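Local atomic coordinates of N-acetylcysteine deacetylase (Bacillus subtilis, PDB entry 1YSJ), a protein that probably deacetylates N-acetylcysteine to cysteine and acetate with two divalent metal ions, as a step in the breakdown of S-(2-succino)cysteine for sulfur. Residues A[143-148]-A[398-403]; A[316-321]-A[353-358]; A[329-334]-A[389-394]; A[136-141]-A[394-399]. The protein carries 1 engineered substitution. All coordinates share one frame; numbering follows the deposited sequence.

Interaction 1: residues A[143-148]-A[398-403]; sequences AELKGT and IVLETI
Leu400 carries the apolar part of the contact, pointing from the last turn of helix 384-402 into the bend of loop 143-148. Its CG stands anti to the carbonyl carbon (chi1 -71°), and the two methyls beyond it meet different parts of the loop. CD1 touches Leu145 CD2 at 3.8 Å, the two leucines meeting at a slant. The same CD1 rests against the backbone just beyond, 4.1 Å from Thr148 N. The other branch, CD2, lies 4.0 Å from Lys146 O. Gly147 passes this leucine without a side chain, at backbone angles (phi 146°, psi -144°) that suit glycine.

Backbone polar groups shape both partners. Lys146 is the centre of an inverse gamma turn, with a weak bond from Gly147 N to Leu145 O, and this turn brings Lys146 CB to 3.6 Å from Leu400 O, a van der Waals contact. In the helix end, Thr402 OG1 bonds to Ile398 O at 3.1 Å, while Val399 O accepts from the backbone N of both Thr402 and Ile403.

Charge plays a looser part. The Lys146 chain bends at chi2 and chi4, leaving NZ 4.9 Å from Glu401 OE2, too long for a salt bridge but probably a mild attraction. Glu144 instead binds Arg141.

On the loop side, Leu145 packs on Ile83 of strand 79-84, and backbone bonds join Gly147 to Gly85 and Thr148 to Ile92. On the helix, Ile398 faces helix 325-334, while Val399 and Ile403 touch strand 175-184.

Interaction 2: residues A[316-321]-A[353-358]; sequences PSVQND and LYQEKI
Pro316 packs against Leu353 and Glu356, and Gln355 against Val318 and Gln319; these form the first shell. The proline ring points at the 353-358 turn and meets its two partners about at right angles: CG lies 3.6 Å from Glu356 CD, and CD is 3.9 Å from Leu353 CD2. The Glu356 chain, extended beyond CG, thus lays its carboxylate end against the ring. Gln355 points toward the strand; its chain is also extended beyond CG, and it runs its amide up to the backbone of Val318 and Gln319, with CG 3.8 Å from Gln319 O. Val318 CG1 lies beside this amide end.

The second shell fixes the strand. Ser317 OG bonds to Met200 O, and the Asn320 amide joins two backbones, OD1 accepting from Phe362 N and ND2 donating to Lys195 O. The Val318 side chain is about 11 Å from a bound nickel ion and about 9 Å from the side chain of His182, which binds one of the two nickel ions.

Strand 306-320, outermost within this chain in the four-stranded antiparallel sheet and paired with strand 197-211, here meets the metal-binding domain. Helix 351-355 precedes strand 360-366 of the large mixed sheet, and Tyr354 packs on helix 162-168 and strand 175-184.

Interaction 3: residues A[329-334]-A[389-394]; sequences SEAAAR and SQYFAE
Glu394 reaches from helix 384-402 to helix 325-334, and each level of its side chain meets something. CB faces Ala331 CB at 4.4 Å, near where the two backbones come closest. CG lies 4.2 Å from Ala331 O and 4.1 Å from Arg334 CD. The chain bends at chi2 (63°), which brings the carboxylate to the arginine. At the tip OE2 accepts from Arg334 NH1 in a salt bridge of 3.0 Å (N-H...O angle 155°). It uses the anti lone pair and lies in the guanidinium plane, although carboxylate and guanidinium planes are well turned from each other. The other oxygen, OE1, is taken by Arg141. The Arg334 chain comes in extended from CG to NE.

One turn earlier, Tyr391 inserts its ring beside the alanines. CE1 touches Ala331 CB at 3.8 Å and Ala332 CB at 3.9 Å, with Ala332 N at the ring edge. Its OH bonds to Ala328 O, which ties the far end of the ring to helix 325-334.

With alanines at the interface, the axes of the two segments approach to 8.8 Å, at 124° between their N-to-C directions. Tyr391 also packs on strand 360-366, while Phe392 and Ala393 face helix 124-139, placing helix 384-402 between two helices against the mixed sheet.

Interaction 4: residues A[136-141]-A[394-399]; sequences MLLNQR and ELAVIV
Glu394 OE1 is gripped by both terminal nitrogens of Arg141, end-on. NH1 donates at 3.1 Å to OE1 (N-H...O angle 144°), and NH2 donates to the same OE1 at 3.3 Å (137°). Both come from one face of the carboxylate, out of its plane. Arg141 extends as far as CD and then bends at chi3 (69°), which brings the guanidinium beside Glu394 and Val397. There Val397 CG2 lies over one of its faces, toward the rim, 3.7 Å from NH2.

Second partners extend the network: Arg141 NH2 also binds Glu144, and Arg334 holds the other Glu394 oxygen. Acids and bases thus alternate along the surface, and each charge is probably stabilised by its neighbours.

Beneath the ion pair the contact is apolar. Leu138 points at helix 384-402, CD1 meeting Ala396 CB at 3.8 Å and CD2 meeting Val397 CG2 at 3.9 Å. Leu138 also touches Phe151, and Ala396 touches Val149, both of strand 148-154.

Helix 124-139 is the linker of a beta-alpha-beta crossover between the parallel neighbours 91-97 and 148-154. Its pairing with the C-terminal helix on one sheet face belongs to the alpha/beta catalytic domain of M20 peptidases.

Overall arrangement
From the N terminus, the chain runs through 136-141 (interaction 4) and then 143-148 (interaction 1). Both contacts close on the C-terminal helix 384-402, some 250 residues later, so the two long loops end side by side and share Ile398 and Val399. Interactions 2 and 3 fall within both loops and cross each other: 316-321 and 329-334 come before 353-358 and 389-394. Interactions 1, 3 and 4 touch, with Glu394 common to 3 and 4, and gather helices 124-139, 325-334 and 384-402 on the mixed sheet. Interaction 2, 22 to 23 Å from the other three between centres, joins the antiparallel sheet to the metal-binding domain.

Interaction 1: residues A[143-148]-A[398-403]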
# COMPACT_ATOMS: atom_id res chain seq x y z
N ALA A 143 -19.10 -48.70 32.26
CA ALA A 143 -20.12 -49.72 31.98
C ALA A 143 -21.24 -49.21 31.07
O ALA A 143 -21.90 -50.00 30.39
CB ALA A 143 -20.68 -50.29 33.27
N GLU A 144 -21.46 -47.90 31.06
CA GLU A 144 -22.48 -47.27 30.23
C GLU A 144 -22.01 -47.01 28.79
O GLU A 144 -22.83 -46.83 27.89
CB GLU A 144 -22.96 -45.95 30.85
CG GLU A 144 -23.72 -46.09 32.16
CD GLU A 144 -24.26 -44.77 32.67
OE1 GLU A 144 -23.88 -44.37 33.81
OE2 GLU A 144 -25.04 -44.11 31.95
N LEU A 145 -20.69 -47.00 28.59
CA LEU A 145 -20.13 -46.72 27.28
C LEU A 145 -20.11 -47.94 26.37
O LEU A 145 -19.46 -48.95 26.68
CB LEU A 145 -18.71 -46.13 27.40
CG LEU A 145 -18.53 -44.77 28.09
CD1 LEU A 145 -17.04 -44.46 28.22
CD2 LEU A 145 -19.25 -43.66 27.34
N LYS A 146 -20.82 -47.85 25.25
CA LYS A 146 -20.83 -48.91 24.24
C LYS A 146 -19.73 -48.64 23.21
O LYS A 146 -19.98 -48.52 22.01
CB LYS A 146 -22.20 -49.02 23.56
CG LYS A 146 -23.41 -49.03 24.50
CD LYS A 146 -23.49 -50.29 25.35
CE LYS A 146 -24.93 -50.59 25.78
NZ LYS A 146 -25.60 -49.43 26.44
N GLY A 147 -18.50 -48.53 23.71
CA GLY A 147 -17.36 -48.26 22.86
C GLY A 147 -16.34 -47.41 23.56
O GLY A 147 -16.14 -47.53 24.77
N THR A 148 -15.71 -46.52 22.80
CA THR A 148 -14.55 -45.79 23.28
C THR A 148 -14.66 -44.29 23.01
O THR A 148 -15.09 -43.88 21.93
CB THR A 148 -13.27 -46.37 22.65
OG1 THR A 148 -13.13 -47.74 23.03
CG2 THR A 148 -12.02 -45.60 23.08
N ILE A 398 -24.98 -41.24 24.91
CA ILE A 398 -26.11 -41.28 23.98
C ILE A 398 -25.67 -41.59 22.55
O ILE A 398 -26.30 -42.41 21.87
CB ILE A 398 -26.94 -39.98 24.02
CG1 ILE A 398 -27.66 -39.85 25.37
CG2 ILE A 398 -27.96 -39.94 22.88
CD1 ILE A 398 -28.19 -38.47 25.66
N VAL A 399 -24.61 -40.93 22.09
CA VAL A 399 -24.08 -41.16 20.74
C VAL A 399 -23.66 -42.62 20.55
O VAL A 399 -24.06 -43.26 19.58
CB VAL A 399 -22.93 -40.19 20.38
CG1 VAL A 399 -22.28 -40.59 19.05
CG2 VAL A 399 -23.45 -38.77 20.29
N LEU A 400 -22.89 -43.15 21.50
CA LEU A 400 -22.40 -44.52 21.43
C LEU A 400 -23.51 -45.59 21.48
O LEU A 400 -23.30 -46.72 21.04
CB LEU A 400 -21.34 -44.79 22.51
CG LEU A 400 -19.96 -44.13 22.34
CD1 LEU A 400 -19.11 -44.30 23.59
CD2 LEU A 400 -19.22 -44.65 21.11
N GLU A 401 -24.67 -45.22 22.02
CA GLU A 401 -25.85 -46.09 22.01
C GLU A 401 -26.41 -46.28 20.60
O GLU A 401 -26.86 -47.37 20.26
CB GLU A 401 -26.96 -45.51 22.91
CG GLU A 401 -26.79 -45.76 24.40
CD GLU A 401 -27.78 -44.96 25.26
OE1 GLU A 401 -28.65 -44.26 24.69
OE2 GLU A 401 -27.68 -45.03 26.50
N THR A 402 -26.36 -45.23 19.80
CA THR A 402 -26.99 -45.22 18.47
C THR A 402 -26.01 -45.27 17.30
O THR A 402 -26.40 -45.64 16.18
CB THR A 402 -27.95 -44.02 18.30
OG1 THR A 402 -27.44 -42.88 18.99
CG2 THR A 402 -29.33 -44.35 18.86
N ILE A 403 -24.75 -44.93 17.54
CA ILE A 403 -23.75 -44.92 16.48
C ILE A 403 -23.21 -46.32 16.20
O ILE A 403 -23.77 -47.06 15.40
CB ILE A 403 -22.59 -43.94 16.79
CG1 ILE A 403 -21.91 -43.48 15.49
CG2 ILE A 403 -21.59 -44.55 17.77
CD1 ILE A 403 -20.96 -42.32 15.67

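Interaction 2: residues A[316-321]-A[353-358]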
# COMPACT_ATOMS: atom_id res chain seq x y z
N PRO A 316 -12.16 -24.68 5.83
CA PRO A 316 -13.54 -24.99 5.44
C PRO A 316 -14.53 -24.51 6.51
O PRO A 316 -14.12 -24.13 7.61
CB PRO A 316 -13.55 -26.52 5.37
CG PRO A 316 -12.44 -26.95 6.27
CD PRO A 316 -11.39 -25.90 6.12
N SER A 317 -15.81 -24.53 6.18
CA SER A 317 -16.86 -24.17 7.12
C SER A 317 -17.12 -25.27 8.15
O SER A 317 -17.04 -26.46 7.83
CB SER A 317 -18.14 -23.87 6.35
OG SER A 317 -19.14 -23.40 7.22
N VAL A 318 -17.44 -24.88 9.39
CA VAL A 318 -17.90 -25.82 10.41
C VAL A 318 -19.29 -26.31 10.02
O VAL A 318 -20.27 -25.54 10.08
CB VAL A 318 -17.88 -25.22 11.85
CG1 VAL A 318 -18.54 -26.18 12.86
CG2 VAL A 318 -16.45 -24.91 12.29
N GLN A 319 -19.38 -27.57 9.63
CA GLN A 319 -20.61 -28.18 9.14
C GLN A 319 -21.06 -29.29 10.10
O GLN A 319 -20.37 -30.29 10.26
CB GLN A 319 -20.39 -28.75 7.74
CG GLN A 319 -21.64 -29.26 7.03
CD GLN A 319 -22.33 -28.20 6.20
OE1 GLN A 319 -21.75 -27.15 5.91
NE2 GLN A 319 -23.56 -28.48 5.79
N ASN A 320 -22.23 -29.11 10.71
CA ASN A 320 -22.76 -30.08 11.67
C ASN A 320 -23.62 -31.17 11.03
O ASN A 320 -24.55 -30.89 10.26
CB ASN A 320 -23.52 -29.38 12.81
CG ASN A 320 -22.59 -28.64 13.77
OD1 ASN A 320 -21.42 -28.99 13.91
ND2 ASN A 320 -23.11 -27.63 14.44
N ASP A 321 -23.29 -32.43 11.35
CA ASP A 321 -24.00 -33.60 10.83
C ASP A 321 -25.34 -33.76 11.54
O ASP A 321 -25.40 -33.82 12.77
CB ASP A 321 -23.15 -34.86 11.02
CG ASP A 321 -23.55 -35.99 10.07
OD1 ASP A 321 -24.73 -36.41 10.07
OD2 ASP A 321 -22.66 -36.46 9.32
N LEU A 353 -11.83 -28.79 9.98
CA LEU A 353 -10.91 -29.72 9.33
C LEU A 353 -11.20 -31.18 9.70
O LEU A 353 -11.09 -32.06 8.85
CB LEU A 353 -9.46 -29.36 9.66
CG LEU A 353 -8.81 -28.19 8.92
CD1 LEU A 353 -7.41 -27.96 9.46
CD2 LEU A 353 -8.76 -28.41 7.40
N TYR A 354 -11.57 -31.42 10.95
CA TYR A 354 -11.98 -32.75 11.39
C TYR A 354 -13.22 -33.22 10.63
O TYR A 354 -13.29 -34.37 10.20
CB TYR A 354 -12.28 -32.78 12.89
CG TYR A 354 -11.11 -32.44 13.79
CD1 TYR A 354 -11.23 -31.45 14.75
CD2 TYR A 354 -9.90 -33.14 13.70
CE1 TYR A 354 -10.18 -31.14 15.60
CE2 TYR A 354 -8.84 -32.83 14.54
CZ TYR A 354 -8.99 -31.83 15.49
OH TYR A 354 -7.95 -31.52 16.33
N GLN A 355 -14.19 -32.32 10.48
CA GLN A 355 -15.47 -32.61 9.83
C GLN A 355 -15.38 -32.84 8.32
O GLN A 355 -16.33 -33.35 7.72
CB GLN A 355 -16.48 -31.49 10.12
CG GLN A 355 -16.96 -31.43 11.55
CD GLN A 355 -17.67 -30.13 11.87
OE1 GLN A 355 -18.66 -30.11 12.61
NE2 GLN A 355 -17.17 -29.04 11.31
N GLU A 356 -14.26 -32.47 7.72
CA GLU A 356 -13.99 -32.80 6.32
C GLU A 356 -13.74 -34.29 6.16
O GLU A 356 -13.91 -34.84 5.07
CB GLU A 356 -12.76 -32.03 5.80
CG GLU A 356 -13.03 -30.61 5.37
CD GLU A 356 -11.94 -30.07 4.45
OE1 GLU A 356 -12.28 -29.53 3.37
OE2 GLU A 356 -10.74 -30.20 4.79
N LYS A 357 -13.33 -34.94 7.25
CA LYS A 357 -12.91 -36.33 7.22
C LYS A 357 -13.97 -37.28 7.79
O LYS A 357 -14.24 -38.33 7.21
CB LYS A 357 -11.59 -36.50 7.99
CG LYS A 357 -10.48 -35.53 7.57
CD LYS A 357 -10.07 -35.71 6.11
CE LYS A 357 -8.78 -34.96 5.81
NZ LYS A 357 -8.66 -34.62 4.37
N ILE A 358 -14.54 -36.90 8.94
CA ILE A 358 -15.54 -37.73 9.62
C ILE A 358 -16.75 -36.89 10.07
O ILE A 358 -16.62 -35.68 10.20
CB ILE A 358 -14.94 -38.49 10.85
CG1 ILE A 358 -14.34 -37.51 11.87
CG2 ILE A 358 -13.91 -39.54 10.40
CD1 ILE A 358 -14.21 -38.10 13.26

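Interaction 3: residues A[329-334]-A[389-394]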
# COMPACT_ATOMS: atom_id res chain seq x y z
N SER A 329 -29.70 -32.76 21.39
CA SER A 329 -30.88 -32.23 22.07
C SER A 329 -31.25 -33.03 23.32
O SER A 329 -31.55 -32.44 24.36
CB SER A 329 -32.08 -32.19 21.11
OG SER A 329 -31.83 -31.35 20.00
N GLU A 330 -31.23 -34.36 23.21
CA GLU A 330 -31.62 -35.21 24.33
C GLU A 330 -30.60 -35.25 25.47
O GLU A 330 -30.96 -35.53 26.61
CB GLU A 330 -32.01 -36.63 23.86
CG GLU A 330 -30.92 -37.44 23.17
CD GLU A 330 -31.43 -38.78 22.65
OE1 GLU A 330 -31.54 -38.95 21.41
OE2 GLU A 330 -31.75 -39.67 23.47
N ALA A 331 -29.34 -34.94 25.17
CA ALA A 331 -28.31 -34.83 26.20
C ALA A 331 -28.59 -33.67 27.15
O ALA A 331 -28.43 -33.80 28.36
CB ALA A 331 -26.93 -34.70 25.57
N ALA A 332 -29.03 -32.54 26.59
CA ALA A 332 -29.41 -31.38 27.38
C ALA A 332 -30.72 -31.63 28.12
O ALA A 332 -30.88 -31.21 29.26
CB ALA A 332 -29.52 -30.15 26.50
N ALA A 333 -31.64 -32.32 27.45
CA ALA A 333 -32.95 -32.64 28.02
C ALA A 333 -32.84 -33.54 29.25
O ALA A 333 -33.48 -33.28 30.26
CB ALA A 333 -33.84 -33.28 26.96
N ARG A 334 -32.02 -34.59 29.15
CA ARG A 334 -31.76 -35.52 30.25
C ARG A 334 -31.21 -34.85 31.51
O ARG A 334 -31.49 -35.29 32.63
CB ARG A 334 -30.79 -36.62 29.82
CG ARG A 334 -31.42 -37.79 29.10
CD ARG A 334 -30.42 -38.93 29.00
NE ARG A 334 -30.85 -39.96 28.06
CZ ARG A 334 -30.11 -41.01 27.71
NH1 ARG A 334 -28.89 -41.18 28.23
NH2 ARG A 334 -30.58 -41.90 26.84
N SER A 389 -19.24 -30.06 31.23
CA SER A 389 -18.63 -31.36 31.55
C SER A 389 -19.69 -32.46 31.55
O SER A 389 -19.48 -33.53 30.97
CB SER A 389 -17.88 -31.31 32.89
OG SER A 389 -18.69 -30.80 33.93
N GLN A 390 -20.84 -32.16 32.16
CA GLN A 390 -21.98 -33.07 32.21
C GLN A 390 -22.60 -33.30 30.83
O GLN A 390 -22.98 -34.43 30.50
CB GLN A 390 -23.05 -32.54 33.17
CG GLN A 390 -22.63 -32.44 34.63
CD GLN A 390 -23.80 -32.09 35.56
OE1 GLN A 390 -23.76 -32.40 36.75
NE2 GLN A 390 -24.84 -31.47 35.01
N TYR A 391 -22.71 -32.23 30.05
CA TYR A 391 -23.32 -32.31 28.72
C TYR A 391 -22.60 -33.29 27.79
O TYR A 391 -23.24 -34.13 27.16
CB TYR A 391 -23.37 -30.92 28.06
CG TYR A 391 -23.99 -30.94 26.68
CD1 TYR A 391 -25.38 -31.03 26.53
CD2 TYR A 391 -23.19 -30.89 25.53
CE1 TYR A 391 -25.96 -31.06 25.26
CE2 TYR A 391 -23.76 -30.92 24.26
CZ TYR A 391 -25.15 -31.00 24.14
OH TYR A 391 -25.72 -31.03 22.89
N PHE A 392 -21.28 -33.16 27.71
CA PHE A 392 -20.48 -34.00 26.82
C PHE A 392 -20.33 -35.42 27.33
O PHE A 392 -20.13 -36.35 26.54
CB PHE A 392 -19.12 -33.35 26.55
CG PHE A 392 -19.18 -32.26 25.52
CD1 PHE A 392 -19.42 -30.94 25.88
CD2 PHE A 392 -19.03 -32.57 24.17
CE1 PHE A 392 -19.49 -29.94 24.92
CE2 PHE A 392 -19.09 -31.56 23.19
CZ PHE A 392 -19.32 -30.25 23.57
N ALA A 393 -20.42 -35.60 28.65
CA ALA A 393 -20.46 -36.94 29.24
C ALA A 393 -21.75 -37.66 28.86
O ALA A 393 -21.72 -38.84 28.51
CB ALA A 393 -20.31 -36.86 30.75
N GLU A 394 -22.87 -36.94 28.90
CA GLU A 394 -24.15 -37.54 28.56
C GLU A 394 -24.30 -37.73 27.05
O GLU A 394 -24.84 -38.75 26.60
CB GLU A 394 -25.31 -36.71 29.12
CG GLU A 394 -26.61 -37.49 29.29
CD GLU A 394 -26.49 -38.64 30.30
OE1 GLU A 394 -25.78 -38.49 31.32
OE2 GLU A 394 -27.13 -39.69 30.07

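Interaction 4: residues A[136-141]-A[394-399]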
# COMPACT_ATOMS: atom_id res chain seq x y z
N MSE A 136 -13.32 -37.24 33.50
CA MSE A 136 -13.42 -37.69 34.89
C MSE A 136 -14.77 -38.33 35.21
O MSE A 136 -14.82 -39.34 35.91
CB MSE A 136 -13.11 -36.54 35.85
CG MSE A 136 -11.64 -36.17 35.87
SE MSE A 136 -11.21 -34.63 36.99
CE MSE A 136 -9.29 -34.53 36.64
N LEU A 137 -15.85 -37.74 34.70
CA LEU A 137 -17.20 -38.28 34.89
C LEU A 137 -17.38 -39.60 34.14
O LEU A 137 -18.03 -40.52 34.64
CB LEU A 137 -18.27 -37.29 34.43
CG LEU A 137 -18.44 -35.93 35.12
CD1 LEU A 137 -19.45 -35.11 34.35
CD2 LEU A 137 -18.84 -36.06 36.59
N LEU A 138 -16.83 -39.67 32.93
CA LEU A 138 -16.97 -40.86 32.10
C LEU A 138 -16.09 -42.00 32.60
O LEU A 138 -16.40 -43.17 32.38
CB LEU A 138 -16.68 -40.55 30.63
CG LEU A 138 -17.78 -39.84 29.85
CD1 LEU A 138 -17.30 -39.47 28.44
CD2 LEU A 138 -19.03 -40.70 29.77
N ASN A 139 -15.00 -41.63 33.27
CA ASN A 139 -14.11 -42.59 33.93
C ASN A 139 -14.82 -43.45 34.98
O ASN A 139 -14.40 -44.57 35.25
CB ASN A 139 -12.93 -41.83 34.56
CG ASN A 139 -11.89 -42.76 35.16
OD1 ASN A 139 -11.43 -43.70 34.52
ND2 ASN A 139 -11.50 -42.48 36.41
N GLN A 140 -15.89 -42.91 35.56
CA GLN A 140 -16.67 -43.63 36.57
C GLN A 140 -17.96 -44.19 35.97
O GLN A 140 -18.84 -44.64 36.70
CB GLN A 140 -17.01 -42.72 37.76
CG GLN A 140 -15.83 -41.95 38.36
CD GLN A 140 -14.78 -42.83 39.02
OE1 GLN A 140 -13.58 -42.62 38.84
NE2 GLN A 140 -15.22 -43.82 39.80
N ARG A 141 -18.05 -44.17 34.64
CA ARG A 141 -19.27 -44.60 33.93
C ARG A 141 -18.96 -45.52 32.73
O ARG A 141 -19.72 -45.56 31.75
CB ARG A 141 -20.07 -43.38 33.46
CG ARG A 141 -20.76 -42.60 34.57
CD ARG A 141 -21.52 -41.41 34.01
NE ARG A 141 -22.70 -41.82 33.24
CZ ARG A 141 -23.43 -40.99 32.48
NH1 ARG A 141 -23.11 -39.71 32.38
NH2 ARG A 141 -24.48 -41.46 31.82
N GLU A 394 -22.87 -36.94 28.90
CA GLU A 394 -24.15 -37.54 28.56
C GLU A 394 -24.30 -37.73 27.05
O GLU A 394 -24.84 -38.75 26.60
CB GLU A 394 -25.31 -36.71 29.12
CG GLU A 394 -26.61 -37.49 29.29
CD GLU A 394 -26.49 -38.64 30.30
OE1 GLU A 394 -25.78 -38.49 31.32
OE2 GLU A 394 -27.13 -39.69 30.07
N LEU A 395 -23.79 -36.77 26.28
CA LEU A 395 -23.76 -36.86 24.82
C LEU A 395 -22.97 -38.08 24.35
O LEU A 395 -23.43 -38.82 23.48
CB LEU A 395 -23.19 -35.57 24.21
CG LEU A 395 -23.11 -35.46 22.69
CD1 LEU A 395 -24.50 -35.44 22.05
CD2 LEU A 395 -22.33 -34.23 22.28
N ALA A 396 -21.79 -38.29 24.94
CA ALA A 396 -20.94 -39.44 24.62
C ALA A 396 -21.67 -40.78 24.80
O ALA A 396 -21.62 -41.64 23.92
CB ALA A 396 -19.67 -39.42 25.44
N VAL A 397 -22.35 -40.93 25.94
CA VAL A 397 -23.14 -42.13 26.24
C VAL A 397 -24.27 -42.33 25.23
O VAL A 397 -24.49 -43.44 24.74
CB VAL A 397 -23.70 -42.09 27.69
CG1 VAL A 397 -24.64 -43.27 27.95
CG2 VAL A 397 -22.56 -42.08 28.71
N ILE A 398 -24.98 -41.24 24.91
CA ILE A 398 -26.11 -41.28 23.98
C ILE A 398 -25.67 -41.59 22.55
O ILE A 398 -26.30 -42.41 21.87
CB ILE A 398 -26.94 -39.98 24.02
CG1 ILE A 398 -27.66 -39.85 25.37
CG2 ILE A 398 -27.96 -39.94 22.88
CD1 ILE A 398 -28.19 -38.47 25.66
N VAL A 399 -24.61 -40.93 22.09
CA VAL A 399 -24.08 -41.16 20.74
C VAL A 399 -23.66 -42.62 20.55
O VAL A 399 -24.06 -43.26 19.58
CB VAL A 399 -22.93 -40.19 20.38
CG1 VAL A 399 -22.28 -40.59 19.05
CG2 VAL A 399 -23.45 -38.77 20.29